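Local coordinates for regulating synaptic membrane exocytosis protein 2 (Rattus norvegicus, PDB 2CJS) that probably acts at the presynaptic active zone in regulating vesicle exocytosis, its zinc-finger domain serving as a protein-binding module, at residues C[13-18]-C[34-39]. Residues are numbered along the deposited sequence; the frame is centred on the assembly and turned at random.
Sequences GICHKT and KFCARC. With ZN (zinc ion), chain L; EDO (1,2-ethanediol), chain O.
A zinc ion joins the two segments: Cys15 SG from 13-18 and Cys36 SG from 34-39 each bind it at 2.4 Å, Cys39 SG binds it at 2.3 Å, and Cys12 completes the four-cysteine site of this RING-clan finger. In both Cys15 and Cys36 the sulphur sits between backbone N and carbonyl carbon (chi1 64° and 83°), whereas Cys39 SG stands anti to its carbonyl carbon. The Cys36–Cys39 type I turn carries an Arg38 N–Cys36 SG hydrogen bond of 3.5 Å; the amides of Lys17 and Thr18 make weak ones to Cys15 SG, which would probably temper the thiolate charge. Thr18 lays CG2 on Cys36 CB at 3.5 Å, while its OG1, buried without a hydrogen-bonding partner, lies beside Cys36 SG. Beyond the metal, Gly13 N donates to Lys34 O at 2.9 Å, nearly straight at the hydrogen (168°) and close to the C=O axis. Ile14 places CB on Cys39 CB at 3.7 Å and CG1 against Phe35 CB at 3.8 Å; the Ile14 and Phe35 side chains lie side by side, pointing the same way. In place of Ile14, an alanine here would lose CG1, CG2 and CD1 and would probably loosen the packing on Phe35 and Cys39. Ile14 and Phe35 also reach Cys54 of strand 49-54, a ligand of the second zinc, while strand 34-35 pairs antiparallel with 26-27 and Cys36 touches Phe20 of strand 19-20.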
ATOM      1  N   GLY C  13      -6.330  17.755   1.380  1.00 21.24           N
ATOM      2  CA  GLY C  13      -6.592  19.172   1.719  1.00 21.43           C
ATOM      3  C   GLY C  13      -5.581  20.145   1.132  1.00 21.68           C
ATOM      4  O   GLY C  13      -5.710  21.357   1.297  1.00 22.09           O
ATOM      5  N   ILE C  14      -4.577  19.618   0.436  1.00 20.70           N
ATOM      6  CA  ILE C  14      -3.577  20.420  -0.264  1.00 21.47           C
ATOM      7  C   ILE C  14      -3.836  20.544  -1.743  1.00 22.02           C
ATOM      8  O   ILE C  14      -3.962  21.662  -2.258  1.00 23.07           O
ATOM      9  CB  ILE C  14      -2.122  19.867  -0.028  1.00 21.75           C
ATOM     10  CG1 ILE C  14      -1.822  19.586   1.465  1.00 22.24           C
ATOM     11  CG2 ILE C  14      -1.037  20.813  -0.647  1.00 23.76           C
ATOM     12  CD1 ILE C  14      -1.845  20.889   2.412  1.00 23.04           C
ATOM     13  N   CYS C  15      -3.884  19.403  -2.463  1.00 21.49           N
ATOM     14  CA  CYS C  15      -4.063  19.443  -3.918  1.00 21.43           C
ATOM     15  C   CYS C  15      -5.538  19.411  -4.274  1.00 21.09           C
ATOM     16  O   CYS C  15      -5.941  19.829  -5.386  1.00 23.26           O
ATOM     17  CB  CYS C  15      -3.331  18.255  -4.590  1.00 21.67           C
ATOM     18  SG  CYS C  15      -3.894  16.577  -4.212  1.00 20.51           S
ATOM     19  N   HIS C  16      -6.363  18.964  -3.334  1.00 21.24           N
ATOM     20  CA  HIS C  16      -7.851  18.867  -3.579  1.00 21.16           C
ATOM     21  C   HIS C  16      -8.172  17.927  -4.767  1.00 21.82           C
ATOM     22  O   HIS C  16      -9.187  18.104  -5.442  1.00 23.07           O
ATOM     23  CB  HIS C  16      -8.502  20.270  -3.798  1.00 23.51           C
ATOM     24  CG  HIS C  16      -8.253  21.210  -2.661  1.00 24.65           C
ATOM     25  ND1 HIS C  16      -8.760  20.987  -1.394  1.00 26.83           N
ATOM     26  CD2 HIS C  16      -7.499  22.333  -2.584  1.00 27.85           C
ATOM     27  CE1 HIS C  16      -8.323  21.939  -0.586  1.00 27.72           C
ATOM     28  NE2 HIS C  16      -7.559  22.766  -1.281  1.00 24.51           N
ATOM     29  N   LYS C  17      -7.330  16.923  -5.003  0.50 20.99           N
ATOM     30  CA  LYS C  17      -7.506  16.110  -6.180  0.50 20.47           C
ATOM     31  C   LYS C  17      -7.507  14.620  -5.769  0.50 19.47           C
ATOM     32  O   LYS C  17      -8.452  13.893  -6.098  0.50 18.89           O
ATOM     33  CB  LYS C  17      -6.449  16.442  -7.252  0.50 20.96           C
ATOM     34  CG  LYS C  17      -6.550  15.552  -8.443  0.50 21.52           C
ATOM     35  CD  LYS C  17      -6.169  16.253  -9.749  0.50 27.45           C
ATOM     36  CE  LYS C  17      -6.964  15.655 -10.917  0.50 26.60           C
ATOM     37  NZ  LYS C  17      -6.218  15.554 -12.179  0.50 25.43           N
ATOM     38  N   THR C  18      -6.481  14.198  -5.026  1.00 19.77           N
ATOM     39  CA  THR C  18      -6.335  12.792  -4.654  1.00 19.33           C
ATOM     40  C   THR C  18      -7.473  12.443  -3.696  1.00 20.00           C
ATOM     41  O   THR C  18      -7.692  13.176  -2.726  1.00 20.61           O
ATOM     42  CB  THR C  18      -5.032  12.578  -3.910  1.00 18.90           C
ATOM     43  OG1 THR C  18      -3.961  12.957  -4.794  1.00 19.51           O
ATOM     44  CG2 THR C  18      -4.894  11.074  -3.414  1.00 18.46           C
ATOM     45  N   LYS C  34      -5.199  16.941   6.306  1.00 21.09           N
ATOM     46  CA  LYS C  34      -4.937  15.578   5.788  1.00 21.98           C
ATOM     47  C   LYS C  34      -4.419  15.676   4.349  1.00 22.91           C
ATOM     48  O   LYS C  34      -5.011  16.370   3.531  1.00 23.16           O
ATOM     49  CB  LYS C  34      -6.200  14.696   5.862  1.00 21.60           C
ATOM     50  CG  LYS C  34      -5.875  13.215   5.615  1.00 23.68           C
ATOM     51  CD  LYS C  34      -7.152  12.340   5.709  1.00 26.19           C
ATOM     52  CE  LYS C  34      -7.616  12.331   7.130  1.00 34.46           C
ATOM     53  NZ  LYS C  34      -8.950  11.628   7.125  1.00 38.09           N
ATOM     54  N   PHE C  35      -3.277  15.030   4.079  1.00 22.48           N
ATOM     55  CA  PHE C  35      -2.669  15.183   2.806  1.00 21.05           C
ATOM     56  C   PHE C  35      -2.289  13.849   2.189  1.00 20.45           C
ATOM     57  O   PHE C  35      -2.066  12.844   2.894  1.00 21.00           O
ATOM     58  CB  PHE C  35      -1.429  16.129   2.890  1.00 21.58           C
ATOM     59  CG  PHE C  35      -0.292  15.608   3.729  1.00 22.39           C
ATOM     60  CD1 PHE C  35       0.672  14.714   3.164  1.00 21.82           C
ATOM     61  CD2 PHE C  35      -0.154  16.014   5.064  1.00 23.14           C
ATOM     62  CE1 PHE C  35       1.799  14.239   3.896  1.00 23.91           C
ATOM     63  CE2 PHE C  35       0.936  15.515   5.840  1.00 23.89           C
ATOM     64  CZ  PHE C  35       1.927  14.653   5.277  1.00 23.71           C
ATOM     65  N   CYS C  36      -2.172  13.875   0.859  1.00 20.95           N
ATOM     66  CA  CYS C  36      -1.767  12.680   0.059  1.00 21.80           C
ATOM     67  C   CYS C  36      -0.253  12.655  -0.168  1.00 21.89           C
ATOM     68  O   CYS C  36       0.475  13.617   0.201  1.00 21.97           O
ATOM     69  CB  CYS C  36      -2.552  12.650  -1.291  1.00 21.47           C
ATOM     70  SG  CYS C  36      -1.779  13.719  -2.554  1.00 21.71           S
ATOM     71  N   ALA C  37       0.248  11.548  -0.732  1.00 22.95           N
ATOM     72  CA  ALA C  37       1.718  11.318  -0.893  1.00 22.30           C
ATOM     73  C   ALA C  37       2.422  12.364  -1.730  1.00 22.40           C
ATOM     74  O   ALA C  37       3.648  12.486  -1.664  1.00 22.68           O
ATOM     75  CB  ALA C  37       2.035   9.870  -1.437  1.00 23.36           C
ATOM     76  N   ARG C  38       1.679  13.100  -2.553  1.00 20.48           N
ATOM     77  CA  ARG C  38       2.336  14.146  -3.373  1.00 21.48           C
ATOM     78  C   ARG C  38       2.506  15.435  -2.606  1.00 21.51           C
ATOM     79  O   ARG C  38       3.185  16.361  -3.087  1.00 22.71           O
ATOM     80  CB  ARG C  38       1.495  14.496  -4.607  1.00 22.63           C
ATOM     81  CG  ARG C  38       1.567  13.468  -5.682  1.00 28.31           C
ATOM     82  CD  ARG C  38       0.582  13.848  -6.810  1.00 32.65           C
ATOM     83  NE  ARG C  38       0.761  12.983  -7.988  1.00 35.53           N
ATOM     84  CZ  ARG C  38       0.087  13.135  -9.130  1.00 39.29           C
ATOM     85  NH1 ARG C  38      -0.829  14.102  -9.227  1.00 36.37           N
ATOM     86  NH2 ARG C  38       0.311  12.328 -10.168  1.00 36.94           N
ATOM     87  N   CYS C  39       1.892  15.535  -1.423  1.00 21.52           N
ATOM     88  CA  CYS C  39       1.630  16.857  -0.861  1.00 20.91           C
ATOM     89  C   CYS C  39       2.232  17.049   0.521  1.00 21.68           C
ATOM     90  O   CYS C  39       1.866  18.025   1.233  1.00 20.92           O
ATOM     91  CB  CYS C  39       0.112  17.061  -0.810  1.00 20.82           C
ATOM     92  SG  CYS C  39      -0.591  17.332  -2.475  1.00 21.83           S
TER
HETATM   93 ZN    ZN L 201      -2.484  15.988  -2.422  1.00 19.09          ZN
HETATM   94  C1  EDO O1144     -11.025   8.774   5.379  1.00 36.93           C
HETATM   95  O1  EDO O1144     -11.109   7.693   6.359  1.00 34.59           O
HETATM   96  C2  EDO O1144      -9.616   9.177   4.898  1.00 33.51           C
HETATM   97  O2  EDO O1144      -8.591   8.882   5.846  1.00 32.05           O